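PDB 5CYX: cadherin-related family member 2 from Mus musculus, which probably joins adjacent epithelial microvilli through calcium-dependent heterophilic adhesion to CDHR5, thereby controlling how the microvilli pack at the apical membrane. Local coordinates for residues T112-N115 with E116-V120; I144-V147 with I148-A152; A246-D250 with K251-D255. One frame throughout, in Å; residues are numbered along the deposited sequence.

In the fold
The three contacts are local turns that follow one another along the chain, the first two in the second cadherin repeat and the third in the third repeat. Interactions 1 and 2 lie on one four-stranded sheet, at its two outermost strands, 109-115 and 140-148, with strands 206-213 and 180-189 between them; their centres are 18 Å apart. Interaction 3 follows strand 240-248, its centre 19 Å from that of interaction 1 and 28 Å from that of interaction 2. A calcium ion and its water join interactions 1 and 3: E116 reaches it from one repeat, D250 from the next, so this ion ties the two domains together. Interaction 2 holds no ion; it is a hydrogen-bonded cis-proline turn.

Interaction 1. Residues T112-N115 with E116-V120; sequences TSIN and ETLPV. With CA (calcium ion), chain E.
I114 and L118 make the apolar part of this turn. The CD2 methyl of L118 comes up against CB of I114 at 4.1 Å and lies equally near its CD1, the two side chains crossing at about a right angle. Both also pack on V124 of strand 123-126; the buried I114 and the partly exposed L118 are branched apolar residues, fit to fill the side of the turn facing that strand.

The backbone supplies the polar part. L118 N donates to N115 O at 3.1 Å, with an N-H...O angle of 161°. This bond closes a type I beta turn from N115 to L118. T117, at the outer corner of the turn, sends its hydroxyl to E215.

Metal binding is the task of E116. Its CG sits between the backbone N and the carbonyl carbon (chi1 77°), and the extended chain beyond it carries the carboxylate away from the turn. OE2 of E116 binds the calcium ion at 2.3 Å, whereas OE1 of E116 accepts from water 1 at 2.6 Å, a water that is itself a calcium ligand. The backbone N of Y174 also holds OE1, which limits rotation of the carboxylate. D214, E215, D217 and D250 complete the site. A glutamate placed just after the first strand of a repeat is the cadherin XEX calcium motif, here serving the junction with the next repeat.

Interaction 2. Residues I144-V147 with I148-A152; sequences IEKV and IPSTA
The hydroxyl of S150 donates to the carbonyl oxygen of V147, S150 OG lying 2.8 Å from V147 O. The approach is almost in line with the carbonyl, the C=O...OG angle being 169°. The side chain reaches this point because its OG stands beside its own backbone N (chi1 -54°), turned back toward the end of the strand. The backbone amide of S150 also comes near V147 O, but at a poor angle, so it is the hydroxyl that takes up the carbonyl. Serine fits this place well: its short arm spans the turn, and a polar residue is at home on an exposed loop.

The bend itself comes from P149. The peptide bond before it is cis, and the backbone from V147 to S150 has the form of a type VIb turn, a class that lacks the usual amide-to-carbonyl bond. The chain therefore doubles back closely enough for P149 C to lie 3.5 Å from V147 O. Because proline's N also carries CD, its cis and trans forms are closer in energy than those of other residues, which suits it to this bend.

Side-chain packing is sparse. The CG1 methyl of V147, anti to its backbone N, lies 4.1 Å from the polar P149 O, and this buried valine also packs on S154. On the exposed side, K146 lends only the aliphatic base of its chain: CG of K146 is 4.4 Å from CG1 of I148 and equally far from the hydroxyl oxygen OG of S150.

Beyond the turn, S154 OG bonds to both P149 O and T151 N, holding the loop that runs on to strand 158-160. The strand leading in, 140-148, is an outermost strand of its sheet and pairs with 180-189, where E145 and K146 both face E184 in a classic beta bulge.

Interaction 3. Residues A246-D250 with K251-D255; sequences AVDSD and KGIND. With CA (calcium ion), chain F; CA (calcium ion), chain E.
D248 and D255 meet in the tightly packed half of this loop, where both carboxylate oxygens of D248 are occupied. D255 N donates to D248 OD2 at 3.0 Å, nearly straight at 169° and on the anti lone pair, and OD2 also accepts from water 3, a ligand of the calcium ion that OD1 binds. Water 2 bridges D248 N and D255 O. D248 places its CG anti to the backbone N (chi1 -179°), which directs the carboxylate across the loop to the D255 amide. Its OD1 binds that calcium ion at 2.4 Å and also accepts from D250 N, which comes from above the carboxylate plane; this is an Asx turn. Aspartate is apt here, because a short acid can take a metal and a backbone amide together.

D250 divides its carboxylate between two ions: OD2 of D250 is 2.2 Å from the calcium that D248 binds, and OD1 of D250 is 2.3 Å from the calcium shared with E116. The main chain folds tightly round its carbonyl, since D250 O accepts from N254 N at 2.8 Å and from I253 N at 3.0 Å. I253 also sets its CD1 against the CB methylene of D250. D248, S249 and D250 form the cadherin DXD calcium motif.

The solvent side is looser. K251 bends at chi2 and folds back over the loop, yet its NZ makes only a weak bond to D248 O at 3.3 Å, beside CG2 of V247. A long, flexible lysine suits such an exposed edge.

The loop joins strand 240-248 to strand 257-264. V247 pairs through its backbone with R221 of strand 220-222, and A246 packs on F222 of that strand. E304 of strand 295-304 touches D255 and, with L218, helps complete the calcium site of D248.

Interaction 1. Residues T112-N115 with E116-V120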
ATOM      1  N   THR A 112     -15.594  12.220   5.289  1.00 50.85           N
ATOM      2  CA  THR A 112     -15.842  11.645   3.996  1.00 50.46           C
ATOM      3  C   THR A 112     -16.839  10.492   4.140  1.00 50.46           C
ATOM      4  O   THR A 112     -17.078   9.983   5.263  1.00 49.99           O
ATOM      5  CB  THR A 112     -14.479  11.134   3.392  1.00 49.54           C
ATOM      6  OG1 THR A 112     -14.654  10.775   2.038  1.00 49.19           O
ATOM      7  CG2 THR A 112     -13.980   9.914   4.131  1.00 48.48           C
ATOM      8  N   SER A 113     -17.404  10.071   3.015  1.00 50.57           N
ATOM      9  CA  SER A 113     -18.275   8.908   2.972  1.00 51.62           C
ATOM     10  C   SER A 113     -17.683   7.817   2.081  1.00 51.47           C
ATOM     11  O   SER A 113     -17.152   8.121   1.007  1.00 51.81           O
ATOM     12  CB  SER A 113     -19.638   9.270   2.413  1.00 52.61           C
ATOM     13  OG  SER A 113     -20.210  10.215   3.249  1.00 54.63           O
ATOM     14  N   ILE A 114     -17.842   6.566   2.491  1.00 49.83           N
ATOM     15  CA  ILE A 114     -17.467   5.449   1.634  1.00 49.71           C
ATOM     16  C   ILE A 114     -18.517   4.357   1.632  1.00 48.96           C
ATOM     17  O   ILE A 114     -19.208   4.133   2.643  1.00 49.20           O
ATOM     18  CB  ILE A 114     -16.112   4.866   2.023  1.00 50.12           C
ATOM     19  CG1 ILE A 114     -16.165   4.277   3.439  1.00 49.96           C
ATOM     20  CG2 ILE A 114     -15.030   5.920   1.883  1.00 50.40           C
ATOM     21  CD1 ILE A 114     -14.823   3.910   3.995  1.00 50.37           C
ATOM     22  N   ASN A 115     -18.644   3.706   0.481  1.00 47.63           N
ATOM     23  CA  ASN A 115     -19.514   2.566   0.326  1.00 47.47           C
ATOM     24  C   ASN A 115     -18.971   1.419   1.140  1.00 45.97           C
ATOM     25  O   ASN A 115     -17.754   1.194   1.137  1.00 44.90           O
ATOM     26  CB  ASN A 115     -19.532   2.083  -1.133  1.00 48.48           C
ATOM     27  CG  ASN A 115     -20.369   2.954  -2.036  1.00 49.65           C
ATOM     28  OD1 ASN A 115     -20.232   2.884  -3.240  1.00 53.28           O
ATOM     29  ND2 ASN A 115     -21.175   3.777  -1.495  1.00 49.68           N
ATOM     30  N   GLU A 116     -19.862   0.642   1.739  1.00 45.39           N
ATOM     31  CA  GLU A 116     -19.392  -0.492   2.567  1.00 45.12           C
ATOM     32  C   GLU A 116     -18.718  -1.563   1.688  1.00 45.37           C
ATOM     33  O   GLU A 116     -17.895  -2.290   2.227  1.00 45.83           O
ATOM     34  CB  GLU A 116     -20.492  -1.107   3.412  1.00 45.56           C
ATOM     35  CG  GLU A 116     -21.479  -2.016   2.708  1.00 46.12           C
ATOM     36  CD  GLU A 116     -22.665  -2.470   3.572  1.00 46.94           C
ATOM     37  OE1 GLU A 116     -22.576  -2.689   4.838  1.00 46.28           O
ATOM     38  OE2 GLU A 116     -23.727  -2.686   2.929  1.00 47.70           O
ATOM     39  N   THR A 117     -19.058  -1.665   0.392  1.00 45.18           N
ATOM     40  CA  THR A 117     -18.362  -2.645  -0.527  1.00 46.11           C
ATOM     41  C   THR A 117     -16.995  -2.177  -1.028  1.00 45.67           C
ATOM     42  O   THR A 117     -16.385  -2.880  -1.793  1.00 46.29           O
ATOM     43  CB  THR A 117     -19.180  -3.035  -1.781  1.00 46.35           C
ATOM     44  OG1 THR A 117     -19.571  -1.857  -2.466  1.00 47.35           O
ATOM     45  CG2 THR A 117     -20.407  -3.835  -1.420  1.00 46.70           C
ATOM     46  N   LEU A 118     -16.530  -0.984  -0.636  1.00 45.30           N
ATOM     47  CA  LEU A 118     -15.189  -0.527  -0.989  1.00 45.01           C
ATOM     48  C   LEU A 118     -14.144  -1.674  -0.857  1.00 44.30           C
ATOM     49  O   LEU A 118     -14.012  -2.285   0.226  1.00 43.24           O
ATOM     50  CB  LEU A 118     -14.774   0.653  -0.127  1.00 45.05           C
ATOM     51  CG  LEU A 118     -13.511   1.388  -0.548  1.00 46.21           C
ATOM     52  CD1 LEU A 118     -13.653   2.050  -1.931  1.00 47.06           C
ATOM     53  CD2 LEU A 118     -13.146   2.405   0.525  1.00 46.14           C
ATOM     54  N   PRO A 119     -13.414  -1.965  -1.944  1.00 44.11           N
ATOM     55  CA  PRO A 119     -12.469  -3.088  -1.816  1.00 43.58           C
ATOM     56  C   PRO A 119     -11.241  -2.811  -0.931  1.00 42.85           C
ATOM     57  O   PRO A 119     -10.759  -1.674  -0.802  1.00 41.98           O
ATOM     58  CB  PRO A 119     -12.021  -3.377  -3.243  1.00 44.72           C
ATOM     59  CG  PRO A 119     -12.936  -2.603  -4.143  1.00 44.90           C
ATOM     60  CD  PRO A 119     -13.583  -1.531  -3.356  1.00 44.64           C
ATOM     61  N   VAL A 120     -10.748  -3.877  -0.306  1.00 42.32           N
ATOM     62  CA  VAL A 120      -9.566  -3.781   0.468  1.00 41.99           C
ATOM     63  C   VAL A 120      -8.400  -3.403  -0.465  1.00 41.63           C
ATOM     64  O   VAL A 120      -8.258  -3.984  -1.500  1.00 42.50           O
ATOM     65  CB  VAL A 120      -9.290  -5.135   1.204  1.00 42.84           C
ATOM     66  CG1 VAL A 120      -7.961  -5.073   1.885  1.00 43.50           C
ATOM     67  CG2 VAL A 120     -10.355  -5.376   2.262  1.00 42.88           C
TER
HETATM   68 CA    CA E1004     -25.705  -3.729   3.351  1.00 49.17          CA
HETATM   69  O   HOH W   1     -24.606  -4.247   5.393  1.00 39.08           O

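Interaction 2. Residues I144-V147 with I148-A152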
ATOM      1  N   ILE A 144      -1.744   6.694  12.556  1.00 48.21           N
ATOM      2  CA  ILE A 144      -3.081   6.575  13.066  1.00 49.37           C
ATOM      3  C   ILE A 144      -2.960   6.379  14.563  1.00 51.26           C
ATOM      4  O   ILE A 144      -2.460   5.349  14.995  1.00 52.98           O
ATOM      5  CB  ILE A 144      -3.863   5.401  12.438  1.00 48.96           C
ATOM      6  CG1 ILE A 144      -4.145   5.709  10.961  1.00 47.98           C
ATOM      7  CG2 ILE A 144      -5.191   5.177  13.179  1.00 49.14           C
ATOM      8  CD1 ILE A 144      -4.633   4.500  10.192  1.00 47.85           C
ATOM      9  N   GLU A 145      -3.411   7.348  15.339  1.00 52.22           N
ATOM     10  CA  GLU A 145      -3.310   7.288  16.803  1.00 56.22           C
ATOM     11  C   GLU A 145      -4.432   6.483  17.442  1.00 56.73           C
ATOM     12  O   GLU A 145      -4.173   5.646  18.300  1.00 56.47           O
ATOM     13  CB  GLU A 145      -3.259   8.694  17.421  1.00 57.70           C
ATOM     14  CG  GLU A 145      -1.950   9.438  17.168  1.00 59.27           C
ATOM     15  CD  GLU A 145      -0.759   8.799  17.875  1.00 62.04           C
ATOM     16  OE1 GLU A 145      -0.652   8.935  19.131  1.00 65.69           O
ATOM     17  OE2 GLU A 145       0.058   8.118  17.184  1.00 61.93           O
ATOM     18  N   LYS A 146      -5.663   6.753  17.038  1.00 56.78           N
ATOM     19  CA  LYS A 146      -6.827   6.091  17.608  1.00 59.26           C
ATOM     20  C   LYS A 146      -7.914   5.901  16.572  1.00 56.95           C
ATOM     21  O   LYS A 146      -8.038   6.706  15.636  1.00 55.69           O
ATOM     22  CB  LYS A 146      -7.383   6.928  18.794  1.00 64.32           C
ATOM     23  CG  LYS A 146      -8.324   6.129  19.689  1.00 69.63           C
ATOM     24  CD  LYS A 146      -8.501   6.685  21.110  1.00 74.79           C
ATOM     25  CE  LYS A 146      -7.188   6.730  21.910  1.00 77.96           C
ATOM     26  NZ  LYS A 146      -6.474   5.420  22.039  1.00 79.97           N
ATOM     27  N   VAL A 147      -8.693   4.844  16.733  1.00 55.53           N
ATOM     28  CA  VAL A 147      -9.912   4.618  15.973  1.00 55.50           C
ATOM     29  C   VAL A 147     -11.084   4.498  16.974  1.00 57.90           C
ATOM     30  O   VAL A 147     -10.964   3.831  17.973  1.00 58.15           O
ATOM     31  CB  VAL A 147      -9.748   3.386  15.077  1.00 54.65           C
ATOM     32  CG1 VAL A 147     -10.968   3.097  14.219  1.00 53.98           C
ATOM     33  CG2 VAL A 147      -8.556   3.581  14.172  1.00 54.22           C
ATOM     34  N   ILE A 148     -12.178   5.209  16.722  1.00 58.74           N
ATOM     35  CA  ILE A 148     -13.393   5.157  17.546  1.00 61.02           C
ATOM     36  C   ILE A 148     -14.545   4.755  16.627  1.00 60.69           C
ATOM     37  O   ILE A 148     -14.680   5.350  15.572  1.00 59.23           O
ATOM     38  CB  ILE A 148     -13.700   6.538  18.157  1.00 62.64           C
ATOM     39  CG1 ILE A 148     -12.589   6.916  19.148  1.00 63.55           C
ATOM     40  CG2 ILE A 148     -15.072   6.550  18.874  1.00 63.92           C
ATOM     41  CD1 ILE A 148     -12.793   8.259  19.837  1.00 64.49           C
ATOM     42  N   PRO A 149     -15.367   3.761  16.968  1.00 62.84           N
ATOM     43  CA  PRO A 149     -15.211   2.878  18.136  1.00 65.54           C
ATOM     44  C   PRO A 149     -13.954   1.998  18.084  1.00 66.83           C
ATOM     45  O   PRO A 149     -13.557   1.587  16.975  1.00 65.50           O
ATOM     46  CB  PRO A 149     -16.460   1.983  18.056  1.00 65.37           C
ATOM     47  CG  PRO A 149     -16.766   1.939  16.594  1.00 64.02           C
ATOM     48  CD  PRO A 149     -16.456   3.314  16.082  1.00 62.79           C
ATOM     49  N   SER A 150     -13.367   1.740  19.266  1.00 68.75           N
ATOM     50  CA  SER A 150     -12.173   0.874  19.446  1.00 70.94           C
ATOM     51  C   SER A 150     -12.527  -0.584  19.723  1.00 71.95           C
ATOM     52  O   SER A 150     -12.978  -0.911  20.819  1.00 72.72           O
ATOM     53  CB  SER A 150     -11.302   1.319  20.636  1.00 71.61           C
ATOM     54  OG  SER A 150     -10.928   2.665  20.557  1.00 70.64           O
ATOM     55  N   THR A 151     -12.311  -1.433  18.725  1.00 70.67           N
ATOM     56  CA  THR A 151     -12.416  -2.892  18.849  1.00 72.14           C
ATOM     57  C   THR A 151     -11.187  -3.482  18.132  1.00 73.58           C
ATOM     58  O   THR A 151     -10.548  -2.786  17.313  1.00 70.90           O
ATOM     59  CB  THR A 151     -13.719  -3.417  18.194  1.00 71.76           C
ATOM     60  OG1 THR A 151     -13.763  -3.039  16.800  1.00 69.00           O
ATOM     61  CG2 THR A 151     -14.954  -2.851  18.896  1.00 71.86           C
ATOM     62  N   ALA A 152     -10.839  -4.736  18.435  1.00 76.02           N
ATOM     63  CA  ALA A 152      -9.774  -5.446  17.701  1.00 76.52           C
ATOM     64  C   ALA A 152      -9.948  -5.237  16.175  1.00 76.98           C
ATOM     65  O   ALA A 152      -8.981  -4.963  15.423  1.00 75.71           O
ATOM     66  CB  ALA A 152      -9.789  -6.932  18.042  1.00 77.65           C
TER

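Interaction 3. Residues A246-D250 with K251-D255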
ATOM      1  N   ALA A 246     -41.793  -9.517   6.661  1.00 63.86           N
ATOM      2  CA  ALA A 246     -40.359  -9.629   6.524  1.00 62.56           C
ATOM      3  C   ALA A 246     -39.818  -8.263   6.281  1.00 62.47           C
ATOM      4  O   ALA A 246     -40.475  -7.446   5.647  1.00 62.36           O
ATOM      5  CB  ALA A 246     -40.019 -10.533   5.374  1.00 62.60           C
ATOM      6  N   VAL A 247     -38.629  -7.983   6.790  1.00 63.24           N
ATOM      7  CA  VAL A 247     -38.033  -6.654   6.629  1.00 62.23           C
ATOM      8  C   VAL A 247     -36.608  -6.764   6.126  1.00 61.04           C
ATOM      9  O   VAL A 247     -35.907  -7.751   6.381  1.00 60.48           O
ATOM     10  CB  VAL A 247     -38.063  -5.825   7.939  1.00 64.49           C
ATOM     11  CG1 VAL A 247     -39.502  -5.660   8.437  1.00 66.17           C
ATOM     12  CG2 VAL A 247     -37.225  -6.467   9.024  1.00 65.61           C
ATOM     13  N   ASP A 248     -36.186  -5.712   5.445  1.00 57.83           N
ATOM     14  CA  ASP A 248     -34.862  -5.618   4.856  1.00 57.19           C
ATOM     15  C   ASP A 248     -33.815  -5.564   5.970  1.00 57.50           C
ATOM     16  O   ASP A 248     -33.906  -4.727   6.868  1.00 57.07           O
ATOM     17  CB  ASP A 248     -34.819  -4.370   3.987  1.00 56.40           C
ATOM     18  CG  ASP A 248     -33.513  -4.163   3.302  1.00 56.55           C
ATOM     19  OD1 ASP A 248     -32.661  -5.070   3.351  1.00 57.30           O
ATOM     20  OD2 ASP A 248     -33.351  -3.087   2.686  1.00 55.12           O
ATOM     21  N   SER A 249     -32.824  -6.469   5.913  1.00 57.02           N
ATOM     22  CA  SER A 249     -31.748  -6.484   6.901  1.00 56.65           C
ATOM     23  C   SER A 249     -30.780  -5.341   6.717  1.00 55.42           C
ATOM     24  O   SER A 249     -30.030  -5.016   7.628  1.00 54.22           O
ATOM     25  CB  SER A 249     -31.006  -7.838   6.876  1.00 57.97           C
ATOM     26  OG  SER A 249     -31.922  -8.856   7.118  1.00 57.75           O
ATOM     27  N   ASP A 250     -30.796  -4.692   5.536  1.00 54.27           N
ATOM     28  CA  ASP A 250     -29.993  -3.503   5.334  1.00 53.44           C
ATOM     29  C   ASP A 250     -30.754  -2.318   5.963  1.00 53.80           C
ATOM     30  O   ASP A 250     -31.621  -1.669   5.320  1.00 52.35           O
ATOM     31  CB  ASP A 250     -29.675  -3.262   3.842  1.00 53.47           C
ATOM     32  CG  ASP A 250     -29.011  -4.465   3.164  1.00 54.10           C
ATOM     33  OD1 ASP A 250     -27.841  -4.676   3.378  1.00 54.98           O
ATOM     34  OD2 ASP A 250     -29.679  -5.216   2.414  1.00 54.32           O
ATOM     35  N   LYS A 251     -30.386  -1.999   7.196  1.00 54.61           N
ATOM     36  CA  LYS A 251     -31.114  -1.026   8.027  1.00 55.84           C
ATOM     37  C   LYS A 251     -30.850   0.422   7.607  1.00 54.69           C
ATOM     38  O   LYS A 251     -31.566   1.287   8.008  1.00 55.07           O
ATOM     39  CB  LYS A 251     -30.828  -1.186   9.529  1.00 57.72           C
ATOM     40  CG  LYS A 251     -31.047  -2.587  10.081  1.00 59.54           C
ATOM     41  CD  LYS A 251     -32.497  -3.028  10.017  1.00 60.62           C
ATOM     42  CE  LYS A 251     -32.640  -4.435  10.570  1.00 62.54           C
ATOM     43  NZ  LYS A 251     -33.933  -5.051  10.177  1.00 62.68           N
ATOM     44  N   GLY A 252     -29.812   0.666   6.832  1.00 53.94           N
ATOM     45  CA  GLY A 252     -29.585   1.949   6.212  1.00 53.61           C
ATOM     46  C   GLY A 252     -30.399   2.183   4.951  1.00 52.82           C
ATOM     47  O   GLY A 252     -30.347   3.253   4.386  1.00 52.73           O
ATOM     48  N   ILE A 253     -31.119   1.158   4.519  1.00 53.41           N
ATOM     49  CA  ILE A 253     -31.883   1.141   3.311  1.00 53.47           C
ATOM     50  C   ILE A 253     -33.351   0.943   3.609  1.00 54.23           C
ATOM     51  O   ILE A 253     -34.147   1.749   3.170  1.00 53.07           O
ATOM     52  CB  ILE A 253     -31.322   0.105   2.274  1.00 52.93           C
ATOM     53  CG1 ILE A 253     -29.941   0.564   1.781  1.00 53.45           C
ATOM     54  CG2 ILE A 253     -32.209   0.006   1.023  1.00 52.68           C
ATOM     55  CD1 ILE A 253     -29.075  -0.520   1.116  1.00 53.72           C
ATOM     56  N   ASN A 254     -33.720  -0.096   4.347  1.00 56.20           N
ATOM     57  CA  ASN A 254     -35.139  -0.477   4.576  1.00 58.73           C
ATOM     58  C   ASN A 254     -35.994  -0.370   3.301  1.00 59.91           C
ATOM     59  O   ASN A 254     -36.947   0.409   3.233  1.00 59.11           O
ATOM     60  CB  ASN A 254     -35.831   0.315   5.707  1.00 60.77           C
ATOM     61  CG  ASN A 254     -34.895   0.736   6.799  1.00 63.36           C
ATOM     62  OD1 ASN A 254     -34.435  -0.096   7.602  1.00 66.18           O
ATOM     63  ND2 ASN A 254     -34.642   2.049   6.882  1.00 64.81           N
ATOM     64  N   ASP A 255     -35.597  -1.170   2.316  1.00 61.10           N
ATOM     65  CA  ASP A 255     -36.251  -1.330   1.023  1.00 60.22           C
ATOM     66  C   ASP A 255     -37.612  -1.951   1.304  1.00 58.82           C
ATOM     67  O   ASP A 255     -37.733  -2.769   2.204  1.00 57.63           O
ATOM     68  CB  ASP A 255     -35.413  -2.310   0.156  1.00 61.95           C
ATOM     69  CG  ASP A 255     -35.767  -2.267  -1.341  1.00 63.81           C
ATOM     70  OD1 ASP A 255     -36.670  -1.528  -1.761  1.00 62.97           O
ATOM     71  OD2 ASP A 255     -35.129  -3.013  -2.110  1.00 66.00           O
TER
HETATM   72 CA    CA F1005     -31.494  -5.937   1.420  1.00 55.54          CA
HETATM   73 CA    CA E1004     -25.705  -3.729   3.351  1.00 49.17          CA
HETATM   74  O   HOH W   2     -38.152  -3.655   4.876  1.00 48.35           O
HETATM   75  O   HOH W   3     -31.648  -3.558   0.679  1.00 41.62           O
HETATM   76  O   HOH W   1     -24.606  -4.247   5.393  1.00 39.08           O
HETATM   77  O   HOH W   4     -30.302  -6.667  -0.706  1.00 42.90           O